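Long-range contacts in pyruvate kinase 1 (Trypanosoma brucei brucei, PDB 4KCT), which catalyses transfer of the phosphoryl group from phosphoenolpyruvate to ADP, yielding pyruvate and ATP, and also has an intrinsic decarboxylase activity: residues A[398-402]-A[457-462]; A[419-425]-A[437-443]; A[378-383]-A[409-413]; A[470-474]-A[495-499]. One frame throughout, in Å; residues are numbered along the deposited sequence.

Interaction 1: residues A[398-402]-A[457-462]; sequences LVLSN and RVKLGL. With FDP (2,6-di-O-phosphono-beta-D-fructofuranose), chain F.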
loop_
_atom_site.group_PDB
_atom_site.type_symbol
_atom_site.label_atom_id
_atom_site.label_comp_id
_atom_site.label_asym_id
_atom_site.label_seq_id
_atom_site.Cartn_x
_atom_site.Cartn_y
_atom_site.Cartn_z
ATOM N N LEU A 398 -2.545 26.307 15.246
ATOM C CA LEU A 398 -2.598 27.037 16.497
ATOM C C LEU A 398 -3.363 26.157 17.482
ATOM O O LEU A 398 -4.423 25.635 17.137
ATOM C CB LEU A 398 -3.360 28.361 16.272
ATOM C CG LEU A 398 -3.727 29.226 17.479
ATOM C CD1 LEU A 398 -2.492 29.553 18.281
ATOM C CD2 LEU A 398 -4.355 30.518 16.953
ATOM N N VAL A 399 -2.795 25.926 18.669
ATOM C CA VAL A 399 -3.450 25.089 19.680
ATOM C C VAL A 399 -3.372 25.786 21.045
ATOM O O VAL A 399 -2.362 26.420 21.366
ATOM C CB VAL A 399 -2.803 23.668 19.767
ATOM C CG1 VAL A 399 -1.299 23.755 20.100
ATOM C CG2 VAL A 399 -3.557 22.766 20.771
ATOM N N LEU A 400 -4.482 25.776 21.783
ATOM C CA LEU A 400 -4.463 26.225 23.197
ATOM C C LEU A 400 -4.107 25.052 24.099
ATOM O O LEU A 400 -4.742 23.994 24.025
ATOM C CB LEU A 400 -5.836 26.784 23.608
ATOM C CG LEU A 400 -6.087 28.264 23.252
ATOM C CD1 LEU A 400 -5.672 28.551 21.820
ATOM C CD2 LEU A 400 -7.558 28.627 23.474
ATOM N N SER A 401 -3.005 25.172 24.836
ATOM C CA SER A 401 -2.605 24.088 25.729
ATOM C C SER A 401 -2.033 24.669 26.991
ATOM O O SER A 401 -1.170 25.525 26.938
ATOM C CB SER A 401 -1.559 23.171 25.063
ATOM O OG SER A 401 -1.296 22.052 25.900
ATOM N N ASN A 402 -2.558 24.238 28.127
ATOM C CA ASN A 402 -2.074 24.723 29.409
ATOM C C ASN A 402 -1.011 23.818 30.008
ATOM O O ASN A 402 -0.013 24.309 30.564
ATOM C CB ASN A 402 -3.248 24.908 30.376
ATOM C CG ASN A 402 -4.328 25.807 29.794
ATOM O OD1 ASN A 402 -4.033 26.906 29.307
ATOM N ND2 ASN A 402 -5.546 25.287 29.704
ATOM N N ARG A 457 -7.045 34.354 23.631
ATOM C CA ARG A 457 -5.926 33.503 23.325
ATOM C C ARG A 457 -5.768 33.241 21.847
ATOM O O ARG A 457 -4.651 33.214 21.335
ATOM C CB ARG A 457 -5.983 32.203 24.133
ATOM C CG ARG A 457 -5.526 32.413 25.566
ATOM C CD ARG A 457 -5.793 31.189 26.411
ATOM N NE ARG A 457 -7.216 30.898 26.527
ATOM C CZ ARG A 457 -7.687 29.733 26.956
ATOM N NH1 ARG A 457 -6.837 28.723 27.187
ATOM N NH2 ARG A 457 -8.999 29.555 27.135
ATOM N N VAL A 458 -6.882 33.050 21.142
ATOM C CA VAL A 458 -6.794 32.823 19.706
ATOM C C VAL A 458 -6.259 34.046 19.002
ATOM O O VAL A 458 -5.418 33.936 18.119
ATOM C CB VAL A 458 -8.141 32.379 19.096
ATOM C CG1 VAL A 458 -8.090 32.448 17.570
ATOM C CG2 VAL A 458 -8.482 30.956 19.556
ATOM N N LYS A 459 -6.765 35.215 19.380
ATOM C CA LYS A 459 -6.231 36.468 18.857
ATOM C C LYS A 459 -4.721 36.610 19.092
ATOM O O LYS A 459 -3.986 36.975 18.183
ATOM C CB LYS A 459 -6.992 37.675 19.429
ATOM C CG LYS A 459 -6.492 39.035 18.936
ATOM C CD LYS A 459 -7.497 40.138 19.277
ATOM C CE LYS A 459 -6.854 41.522 19.257
ATOM N NZ LYS A 459 -5.841 41.670 18.168
ATOM N N LEU A 460 -4.260 36.308 20.305
ATOM C CA LEU A 460 -2.836 36.403 20.617
ATOM C C LEU A 460 -2.038 35.503 19.679
ATOM O O LEU A 460 -1.019 35.924 19.081
ATOM C CB LEU A 460 -2.590 35.992 22.079
ATOM C CG LEU A 460 -1.185 36.147 22.674
ATOM C CD1 LEU A 460 -0.778 37.623 22.737
ATOM C CD2 LEU A 460 -1.160 35.528 24.078
ATOM N N GLY A 461 -2.524 34.268 19.512
ATOM C CA GLY A 461 -1.874 33.291 18.646
ATOM C C GLY A 461 -1.828 33.707 17.189
ATOM O O GLY A 461 -0.801 33.542 16.520
ATOM N N LEU A 462 -2.939 34.225 16.683
ATOM C CA LEU A 462 -2.996 34.670 15.278
ATOM C C LEU A 462 -2.153 35.938 15.037
ATOM O O LEU A 462 -1.509 36.085 13.990
ATOM C CB LEU A 462 -4.451 34.902 14.852
ATOM C CG LEU A 462 -5.322 33.629 14.768
ATOM C CD1 LEU A 462 -6.770 33.946 14.378
ATOM C CD2 LEU A 462 -4.721 32.580 13.840
HETATM P P1 FDP F . -9.156 25.973 28.338
HETATM O O1P FDP F . -9.766 26.685 27.148
HETATM O O2P FDP F . -7.923 26.676 28.845
HETATM O O3P FDP F . -10.146 25.545 29.409
HETATM O O1 FDP F . -10.560 22.939 29.020
HETATM C C1 FDP F . -10.618 23.258 27.626
HETATM C C2 FDP F . -9.198 23.459 27.113
HETATM O O2 FDP F . -8.529 24.579 27.756
HETATM C C3 FDP F . -9.133 23.618 25.597
HETATM O O3 FDP F . -9.561 24.911 25.177
HETATM C C4 FDP F . -7.644 23.426 25.363
HETATM O O4 FDP F . -7.316 23.167 23.986
HETATM C C5 FDP F . -7.365 22.230 26.260
HETATM O O5 FDP F . -8.390 22.280 27.318
HETATM C C6 FDP F . -5.964 22.308 26.852
HETATM O O6 FDP F . -5.654 21.031 27.415
HETATM P P2 FDP F . -4.119 20.699 27.813
HETATM O O4P FDP F . -3.365 20.667 26.472
HETATM O O5P FDP F . -3.734 21.836 28.708
HETATM O O6P FDP F . -4.191 19.348 28.481
HETATM O O HOH W 1 -4.088 28.161 26.830
#
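In alpha/beta folds a helix commonly lies over its sheet with its direction opposed to that of the parallel strands, and ligands collect at the carboxyl ends of those strands. Strand 398-400 and helix 457-462 illustrate both rules: their axes run at 145° and approach to 9.1 Å. The apolar packing is carried by two leucines on one face of the strand. Leu398 CD2 lies 3.8 Å from Leu462 CD2 and 4.2 Å from Val458 CG1, while Leu400 CD1 reaches Val458 CG2 at 4.3 Å. Gly461 makes the close approach possible, because a beta carbon there would collide with Leu398 CD1, which already sits 3.8 Å from Gly461 CA.

The polar half is mediated by the bound effector and a water; no direct hydrogen bond joins the segments. Arg457 gives NH1 to FDP O2P (2.8 Å) and NH2 to FDP O1P (3.0 Å), with Asp451 pairing with its NE. Asn402 ND2 shares O2P at 2.9 Å. The other phosphate is held by Ser401 OG on O4P (2.6 Å) and Asn402 N on O5P (2.7 Å), and the sugar O4 donates to Leu400 O (2.7 Å). Leu400 CD2 covers one face of the guanidinium, 3.7 Å from Arg457 CZ. Asn402 OD1, also bonded to Thr424, accepts from a water that in turn accepts from Arg457 NH1, both at 2.8 Å.

Interaction 2: residues A[419-425]-A[437-443]; sequences IICVTTR and SVVSVFY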
loop_
_atom_site.group_PDB
_atom_site.type_symbol
_atom_site.label_atom_id
_atom_site.label_comp_id
_atom_site.label_asym_id
_atom_site.label_seq_id
_atom_site.Cartn_x
_atom_site.Cartn_y
_atom_site.Cartn_z
ATOM N N ILE A 419 3.640 24.718 14.761
ATOM C CA ILE A 419 2.512 24.596 15.683
ATOM C C ILE A 419 2.636 25.690 16.742
ATOM O O ILE A 419 3.484 25.615 17.644
ATOM C CB ILE A 419 2.550 23.261 16.414
ATOM C CG1 ILE A 419 2.574 22.095 15.422
ATOM C CG2 ILE A 419 1.384 23.148 17.415
ATOM C CD1 ILE A 419 2.903 20.777 16.109
ATOM N N ILE A 420 1.844 26.743 16.593
ATOM C CA ILE A 420 1.813 27.796 17.593
ATOM C C ILE A 420 0.971 27.359 18.781
ATOM O O ILE A 420 -0.183 26.992 18.617
ATOM C CB ILE A 420 1.204 29.079 16.999
ATOM C CG1 ILE A 420 2.057 29.549 15.796
ATOM C CG2 ILE A 420 1.110 30.168 18.072
ATOM C CD1 ILE A 420 1.384 30.619 14.969
ATOM N N CYS A 421 1.573 27.330 19.968
ATOM C CA CYS A 421 0.853 26.947 21.150
ATOM C C CYS A 421 0.703 28.177 22.058
ATOM O O CYS A 421 1.716 28.759 22.523
ATOM C CB CYS A 421 1.599 25.848 21.899
ATOM S SG CYS A 421 0.834 25.451 23.506
ATOM N N VAL A 422 -0.541 28.579 22.299
ATOM C CA VAL A 422 -0.822 29.604 23.301
ATOM C C VAL A 422 -1.101 28.939 24.637
ATOM O O VAL A 422 -2.010 28.079 24.754
ATOM C CB VAL A 422 -2.007 30.501 22.901
ATOM C CG1 VAL A 422 -2.244 31.564 23.980
ATOM C CG2 VAL A 422 -1.717 31.181 21.560
ATOM N N THR A 423 -0.260 29.246 25.615
ATOM C CA THR A 423 -0.328 28.592 26.891
ATOM C C THR A 423 -0.488 29.608 28.017
ATOM O O THR A 423 -0.065 30.755 27.900
ATOM C CB THR A 423 0.930 27.701 27.139
ATOM O OG1 THR A 423 0.777 26.999 28.371
ATOM C CG2 THR A 423 2.196 28.548 27.194
ATOM N N THR A 424 -1.042 29.165 29.133
ATOM C CA THR A 424 -1.180 30.028 30.309
ATOM C C THR A 424 -0.081 29.773 31.350
ATOM O O THR A 424 -0.124 30.336 32.449
ATOM C CB THR A 424 -2.538 29.780 30.986
ATOM O OG1 THR A 424 -2.686 28.375 31.206
ATOM C CG2 THR A 424 -3.672 30.251 30.078
ATOM N N ARG A 425 0.888 28.919 31.020
ATOM C CA ARG A 425 1.990 28.622 31.935
ATOM C C ARG A 425 3.354 28.831 31.299
ATOM O O ARG A 425 3.677 28.216 30.285
ATOM C CB ARG A 425 1.895 27.194 32.454
ATOM C CG ARG A 425 0.681 26.929 33.314
ATOM C CD ARG A 425 0.654 25.487 33.787
ATOM N NE ARG A 425 -0.724 25.036 33.921
ATOM C CZ ARG A 425 -1.097 23.766 34.043
ATOM N NH1 ARG A 425 -0.189 22.795 34.148
ATOM N NH2 ARG A 425 -2.384 23.472 34.087
ATOM N N SER A 437 8.436 21.234 16.157
ATOM C CA SER A 437 7.500 22.193 15.460
ATOM C C SER A 437 6.869 23.277 16.330
ATOM O O SER A 437 6.318 24.231 15.805
ATOM C CB SER A 437 6.367 21.452 14.736
ATOM O OG SER A 437 6.890 20.423 13.938
ATOM N N VAL A 438 6.838 23.071 17.642
ATOM C CA VAL A 438 6.032 23.918 18.526
ATOM C C VAL A 438 6.760 25.209 18.817
ATOM O O VAL A 438 7.994 25.208 18.985
ATOM C CB VAL A 438 5.680 23.206 19.861
ATOM C CG1 VAL A 438 4.952 24.160 20.794
ATOM C CG2 VAL A 438 4.791 22.004 19.572
ATOM N N VAL A 439 6.029 26.318 18.695
ATOM C CA VAL A 439 6.526 27.631 19.089
ATOM C C VAL A 439 5.498 28.217 20.063
ATOM O O VAL A 439 4.311 28.263 19.748
ATOM C CB VAL A 439 6.655 28.560 17.855
ATOM C CG1 VAL A 439 7.131 29.947 18.278
ATOM C CG2 VAL A 439 7.638 27.962 16.846
ATOM N N SER A 440 5.944 28.595 21.262
ATOM C CA SER A 440 5.019 28.949 22.349
ATOM C C SER A 440 4.855 30.440 22.551
ATOM O O SER A 440 5.800 31.220 22.337
ATOM C CB SER A 440 5.475 28.306 23.648
ATOM O OG SER A 440 5.318 26.901 23.563
ATOM N N VAL A 441 3.635 30.844 22.908
ATOM C CA VAL A 441 3.349 32.219 23.285
ATOM C C VAL A 441 2.619 32.189 24.607
ATOM O O VAL A 441 1.675 31.418 24.780
ATOM C CB VAL A 441 2.417 32.919 22.264
ATOM C CG1 VAL A 441 2.406 34.420 22.519
ATOM C CG2 VAL A 441 2.878 32.640 20.861
ATOM N N PHE A 442 3.029 33.044 25.532
ATOM C CA PHE A 442 2.440 33.046 26.855
ATOM C C PHE A 442 1.221 33.974 26.921
ATOM O O PHE A 442 1.304 35.150 26.554
ATOM C CB PHE A 442 3.486 33.481 27.871
ATOM C CG PHE A 442 2.961 33.598 29.275
ATOM C CD1 PHE A 442 2.407 32.500 29.916
ATOM C CD2 PHE A 442 3.053 34.810 29.964
ATOM C CE1 PHE A 442 1.981 32.595 31.244
ATOM C CE2 PHE A 442 2.638 34.912 31.277
ATOM C CZ PHE A 442 2.081 33.810 31.915
ATOM N N TYR A 443 0.104 33.448 27.409
ATOM C CA TYR A 443 -1.074 34.264 27.733
ATOM C C TYR A 443 -1.161 34.445 29.233
ATOM O O TYR A 443 -1.321 33.473 29.972
ATOM C CB TYR A 443 -2.369 33.595 27.235
ATOM C CG TYR A 443 -3.657 34.369 27.628
ATOM C CD1 TYR A 443 -4.044 35.522 26.930
ATOM C CD2 TYR A 443 -4.467 33.938 28.675
ATOM C CE1 TYR A 443 -5.173 36.258 27.301
ATOM C CE2 TYR A 443 -5.614 34.667 29.053
ATOM C CZ TYR A 443 -5.970 35.809 28.325
ATOM O OH TYR A 443 -7.098 36.528 28.647
HETATM O O HOH W 2 -1.770 32.661 32.797
#
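Apolar side chains of these neighbouring parallel strands pack against one another on both faces of the sheet. On one face Ile420 CG2 meets Val441 CG2 at 4.1 Å and Val422 CG1 meets Tyr443 CB at 3.8 Å; on the other, Val438 packs its CG1 against Cys421 CB (3.9 Å) and its CG2 against Ile419 CB (4.1 Å). Between the faces runs a regular parallel ladder of six backbone hydrogen bonds, from Ile419 N to Ser437 O (2.9 Å) through to Tyr443 N to Thr423 O (2.7 Å). Past the last rung a water donates to Thr424 O (2.9 Å) and Tyr443 O (3.0 Å), and the Phe442 ring turns its edge to Thr424 O, CE1 lying 3.3 Å away. Thr423 OG1, bonded also to Ser401 O, accepts from Arg425 N in an ST turn that leads into helix 426-431. This helix completes a beta-alpha-beta unit and covers the Thr423, Ser440 and Phe442 face, helix 455-467 packs on the Ile420 and Val441 face, and strand 396-400 pairs with the far edge of strand 419-423.

Interaction 3: residues A[378-383]-A[409-413]; sequences EEAVCS and LISKY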
loop_
_atom_site.group_PDB
_atom_site.type_symbol
_atom_site.label_atom_id
_atom_site.label_comp_id
_atom_site.label_asym_id
_atom_site.label_seq_id
_atom_site.Cartn_x
_atom_site.Cartn_y
_atom_site.Cartn_z
ATOM N N GLU A 378 -9.829 13.653 21.922
ATOM C CA GLU A 378 -8.812 14.683 21.690
ATOM C C GLU A 378 -7.752 14.231 20.675
ATOM O O GLU A 378 -7.239 15.031 19.896
ATOM C CB GLU A 378 -8.164 15.175 22.993
ATOM C CG GLU A 378 -7.409 14.112 23.746
ATOM C CD GLU A 378 -8.282 13.420 24.789
ATOM O OE1 GLU A 378 -7.787 13.179 25.906
ATOM O OE2 GLU A 378 -9.487 13.191 24.521
ATOM N N GLU A 379 -7.479 12.932 20.636
ATOM C CA GLU A 379 -6.502 12.453 19.672
ATOM C C GLU A 379 -7.046 12.358 18.244
ATOM O O GLU A 379 -6.358 12.745 17.302
ATOM C CB GLU A 379 -5.856 11.134 20.102
ATOM C CG GLU A 379 -4.737 10.739 19.152
ATOM C CD GLU A 379 -3.709 9.801 19.784
ATOM O OE1 GLU A 379 -3.975 9.268 20.879
ATOM O OE2 GLU A 379 -2.691 9.525 19.129
ATOM N N ALA A 380 -8.283 11.888 18.089
ATOM C CA ALA A 380 -9.006 12.064 16.816
ATOM C C ALA A 380 -9.038 13.515 16.342
ATOM O O ALA A 380 -8.790 13.811 15.150
ATOM C CB ALA A 380 -10.407 11.497 16.917
ATOM N N VAL A 381 -9.309 14.436 17.259
ATOM C CA VAL A 381 -9.331 15.865 16.891
ATOM C C VAL A 381 -7.934 16.341 16.418
ATOM O O VAL A 381 -7.798 17.000 15.366
ATOM C CB VAL A 381 -9.872 16.746 18.059
ATOM C CG1 VAL A 381 -9.539 18.232 17.834
ATOM C CG2 VAL A 381 -11.401 16.553 18.204
ATOM N N CYS A 382 -6.901 16.022 17.195
ATOM C CA CYS A 382 -5.566 16.464 16.837
ATOM C C CYS A 382 -5.060 15.830 15.547
ATOM O O CYS A 382 -4.434 16.507 14.697
ATOM C CB CYS A 382 -4.579 16.285 18.011
ATOM S SG CYS A 382 -4.975 17.411 19.411
ATOM N N SER A 383 -5.302 14.543 15.380
ATOM C CA SER A 383 -4.853 13.873 14.168
ATOM C C SER A 383 -5.616 14.338 12.920
ATOM O O SER A 383 -5.003 14.594 11.876
ATOM C CB SER A 383 -4.918 12.353 14.311
ATOM O OG SER A 383 -6.237 11.892 14.293
ATOM N N LEU A 409 0.356 16.345 21.360
ATOM C CA LEU A 409 -0.536 15.474 20.604
ATOM C C LEU A 409 -0.625 15.872 19.124
ATOM O O LEU A 409 -0.709 15.016 18.253
ATOM C CB LEU A 409 -1.938 15.476 21.244
ATOM C CG LEU A 409 -2.873 14.297 20.972
ATOM C CD1 LEU A 409 -2.153 12.939 21.144
ATOM C CD2 LEU A 409 -4.093 14.400 21.913
ATOM N N ILE A 410 -0.646 17.158 18.845
ATOM C CA ILE A 410 -0.540 17.633 17.460
ATOM C C ILE A 410 0.825 17.367 16.838
ATOM O O ILE A 410 0.917 16.838 15.727
ATOM C CB ILE A 410 -0.845 19.122 17.362
ATOM C CG1 ILE A 410 -2.324 19.372 17.745
ATOM C CG2 ILE A 410 -0.547 19.642 15.945
ATOM C CD1 ILE A 410 -2.676 20.857 17.784
ATOM N N SER A 411 1.887 17.649 17.589
ATOM C CA SER A 411 3.251 17.347 17.108
ATOM C C SER A 411 3.453 15.853 16.831
ATOM O O SER A 411 4.199 15.471 15.922
ATOM C CB SER A 411 4.307 17.848 18.120
ATOM O OG SER A 411 5.628 17.630 17.606
ATOM N N LYS A 412 2.753 15.007 17.582
ATOM C CA LYS A 412 2.868 13.566 17.391
ATOM C C LYS A 412 2.570 13.210 15.910
ATOM O O LYS A 412 3.158 12.267 15.355
ATOM C CB LYS A 412 1.874 12.846 18.315
ATOM C CG LYS A 412 1.636 11.396 17.968
ATOM C CD LYS A 412 0.692 10.749 19.008
ATOM C CE LYS A 412 0.555 9.250 18.731
ATOM N NZ LYS A 412 -0.308 8.591 19.750
ATOM N N TYR A 413 1.653 13.948 15.286
ATOM C CA TYR A 413 1.231 13.631 13.906
ATOM C C TYR A 413 2.046 14.366 12.846
ATOM O O TYR A 413 1.835 14.170 11.646
ATOM C CB TYR A 413 -0.282 13.844 13.721
ATOM C CG TYR A 413 -1.073 12.767 14.427
ATOM C CD1 TYR A 413 -1.169 11.476 13.864
ATOM C CD2 TYR A 413 -1.409 12.910 15.773
ATOM C CE1 TYR A 413 -1.799 10.434 14.555
ATOM C CE2 TYR A 413 -1.968 11.849 16.489
ATOM C CZ TYR A 413 -2.134 10.611 15.875
ATOM O OH TYR A 413 -2.649 9.549 16.596
#
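A single carboxylate oxygen can serve two donors, and Glu379 does so here. Its OE2 takes a salt bridge from Lys412 NZ at 2.6 Å and a short hydrogen bond from Tyr413 OH at 2.5 Å, so that one acceptor on helix 377-392 gathers the consecutive residues Lys412 and Tyr413. Lys412 NZ has a second partner in Gln371. Next to this polar group, Ser383 CB stands over the Tyr413 ring in a CH-pi contact, 3.5 Å from the centroid and only 6° off the normal.

Beside this, Cys382 touches two apolar residues, with CB 4.0 Å from Leu409 CG and SG 3.7 Å from Ile410 CG1. Leu409 CD1 lies 3.8 Å from Glu379 CD, and its CD2 touches Glu378 CG at 3.8 Å; the Glu378 carboxylate pairs with Arg405. The two helices bracket strand 396-400 in sequence and pack together over the sheet, where Ile410 rests on Val399; Ala380 and Val381 of the first helix touch the second subunit. The chemistry implies local charge compensation: the buried ammonium of Lys412 finds its counter-charge across the helix pair, and the phenol of Tyr413 shares that same oxygen.

Interaction 4: residues A[470-474]-A[495-499]; sequences YASTG and LIYLP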
loop_
_atom_site.group_PDB
_atom_site.type_symbol
_atom_site.label_atom_id
_atom_site.label_comp_id
_atom_site.label_asym_id
_atom_site.label_seq_id
_atom_site.Cartn_x
_atom_site.Cartn_y
_atom_site.Cartn_z
ATOM N N TYR A 470 5.017 33.567 10.243
ATOM C CA TYR A 470 4.579 32.206 9.905
ATOM C C TYR A 470 3.482 32.213 8.848
ATOM O O TYR A 470 3.409 31.321 7.992
ATOM C CB TYR A 470 4.106 31.469 11.160
ATOM C CG TYR A 470 5.205 31.280 12.184
ATOM C CD1 TYR A 470 6.411 30.691 11.831
ATOM C CD2 TYR A 470 5.087 31.790 13.476
ATOM C CE1 TYR A 470 7.414 30.482 12.778
ATOM C CE2 TYR A 470 6.139 31.699 14.384
ATOM C CZ TYR A 470 7.283 31.003 14.035
ATOM O OH TYR A 470 8.308 30.870 14.938
ATOM N N ALA A 471 2.664 33.254 8.866
ATOM C CA ALA A 471 1.541 33.336 7.962
ATOM C C ALA A 471 1.124 34.800 7.836
ATOM O O ALA A 471 1.389 35.604 8.719
ATOM C CB ALA A 471 0.385 32.492 8.501
ATOM N N SER A 472 0.484 35.149 6.735
ATOM C CA SER A 472 -0.077 36.475 6.626
ATOM C C SER A 472 -1.543 36.498 6.267
ATOM O O SER A 472 -2.168 35.463 6.050
ATOM C CB SER A 472 0.729 37.345 5.673
ATOM O OG SER A 472 1.382 36.581 4.693
ATOM N N THR A 473 -2.080 37.703 6.205
ATOM C CA THR A 473 -3.460 37.926 5.876
ATOM C C THR A 473 -3.864 37.058 4.703
ATOM O O THR A 473 -3.120 36.934 3.741
ATOM C CB THR A 473 -3.665 39.423 5.543
ATOM O OG1 THR A 473 -3.388 40.186 6.724
ATOM C CG2 THR A 473 -5.104 39.696 5.090
ATOM N N GLY A 474 -4.995 36.371 4.839
ATOM C CA GLY A 474 -5.506 35.523 3.761
ATOM C C GLY A 474 -4.999 34.086 3.788
ATOM O O GLY A 474 -5.473 33.263 3.049
ATOM N N LEU A 495 -10.846 25.781 10.585
ATOM C CA LEU A 495 -9.956 26.437 9.629
ATOM C C LEU A 495 -10.324 27.899 9.583
ATOM O O LEU A 495 -11.459 28.231 9.291
ATOM C CB LEU A 495 -10.117 25.851 8.227
ATOM C CG LEU A 495 -9.922 24.346 8.038
ATOM C CD1 LEU A 495 -9.374 24.004 6.652
ATOM C CD2 LEU A 495 -9.071 23.754 9.121
ATOM N N ILE A 496 -9.359 28.765 9.864
ATOM C CA ILE A 496 -9.597 30.203 9.920
ATOM C C ILE A 496 -8.655 30.894 8.937
ATOM O O ILE A 496 -7.482 30.529 8.846
ATOM C CB ILE A 496 -9.332 30.716 11.343
ATOM C CG1 ILE A 496 -10.402 30.157 12.281
ATOM C CG2 ILE A 496 -9.351 32.246 11.389
ATOM C CD1 ILE A 496 -10.096 30.405 13.742
ATOM N N TYR A 497 -9.176 31.837 8.160
ATOM C CA TYR A 497 -8.322 32.711 7.360
ATOM C C TYR A 497 -7.825 33.879 8.207
ATOM O O TYR A 497 -8.620 34.582 8.830
ATOM C CB TYR A 497 -9.091 33.277 6.164
ATOM C CG TYR A 497 -9.368 32.281 5.113
ATOM C CD1 TYR A 497 -10.571 31.585 5.089
ATOM C CD2 TYR A 497 -8.410 31.980 4.151
ATOM C CE1 TYR A 497 -10.824 30.641 4.112
ATOM C CE2 TYR A 497 -8.628 31.007 3.208
ATOM C CZ TYR A 497 -9.836 30.348 3.178
ATOM O OH TYR A 497 -10.073 29.433 2.183
ATOM N N LEU A 498 -6.537 34.171 8.120
ATOM C CA LEU A 498 -5.994 35.320 8.833
ATOM C C LEU A 498 -6.564 36.587 8.284
ATOM O O LEU A 498 -6.598 36.773 7.067
ATOM C CB LEU A 498 -4.493 35.368 8.723
ATOM C CG LEU A 498 -3.774 34.421 9.644
ATOM C CD1 LEU A 498 -2.300 34.478 9.309
ATOM C CD2 LEU A 498 -4.004 34.814 11.086
ATOM N N PRO A 499 -7.089 37.435 9.173
ATOM C CA PRO A 499 -7.644 38.733 8.785
ATOM C C PRO A 499 -6.538 39.733 8.430
ATOM O O PRO A 499 -5.351 39.551 8.781
ATOM C CB PRO A 499 -8.397 39.184 10.042
ATOM C CG PRO A 499 -7.714 38.485 11.175
ATOM C CD PRO A 499 -7.153 37.197 10.631
ATOM O OXT PRO A 499 -6.797 40.709 7.726
#
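Segment 470-474 has no regular secondary structure, whereas 495-499 finishes strand 495-497 and ends the chain. The two backbones come nearest at Thr473 and Leu498, whose CA atoms are 4.7 Å apart. Leu498 O is the backbone acceptor that ties them: it accepts from Gly474 N at 2.8 Å with a nearly straight N-H...O angle of 169°, and takes a CA-H...O contact from Thr473 CA at 3.5 Å. Gly474 has phi/psi of 89°/-10°, at which a beta carbon would press against the carbonyl oxygen of Thr473, so the conformation calls for glycine.

Strand 492-497, the outermost strand of the mixed sheet within this chain, runs antiparallel to strand 476-481, and the loop 470-474 leads into that inner strand. Leu498 also has a backbone bond to Asp475, so the contact prolongs the pairing beyond the regular strands. Leu495 makes backbone hydrogen bonds to the second subunit, and its O also accepts from Asn491 of that subunit.

Among the side chains, Leu498 is the principal apolar element: its CD1 lies 3.4 Å from Ala471 CB and equally far from Ser472 O, while helix 455-467 receives it through Leu462 and Lys466. Tyr497 turns its ring edge to Gly474 O, CD2 being 3.4 Å away. Thr473 OG1 donates to Pro499 O, one oxygen of the C-terminal carboxylate, at 2.9 Å, and Lys466 NZ hydrogen-bonds to both Thr473 OG1 and Pro499 O.

The four contacts show how one alpha/beta domain is assembled around a shared sheet. Interactions 1 and 2 are the most intimate, with centres 7 Å apart: Val399 N lies 2.8 Å from Ile420 O across adjoining strands, and Asn402 OD1 lies 2.8 Å from Thr424 OG1. Only interaction 1 binds FDP directly; the side chains of Thr424 in interaction 2 and Leu409 in interaction 3 stop about 6 and 8 Å from it. Interaction 3 meets interaction 1 where Ile410 CD1 lies 3.4 Å from Val399 CB. At the strand 492-497 side of the sheet, interaction 4 touches interaction 1 through Leu498 CD2 and Leu462 CD2, 3.6 Å apart; interactions 3 and 4 both touch the second subunit.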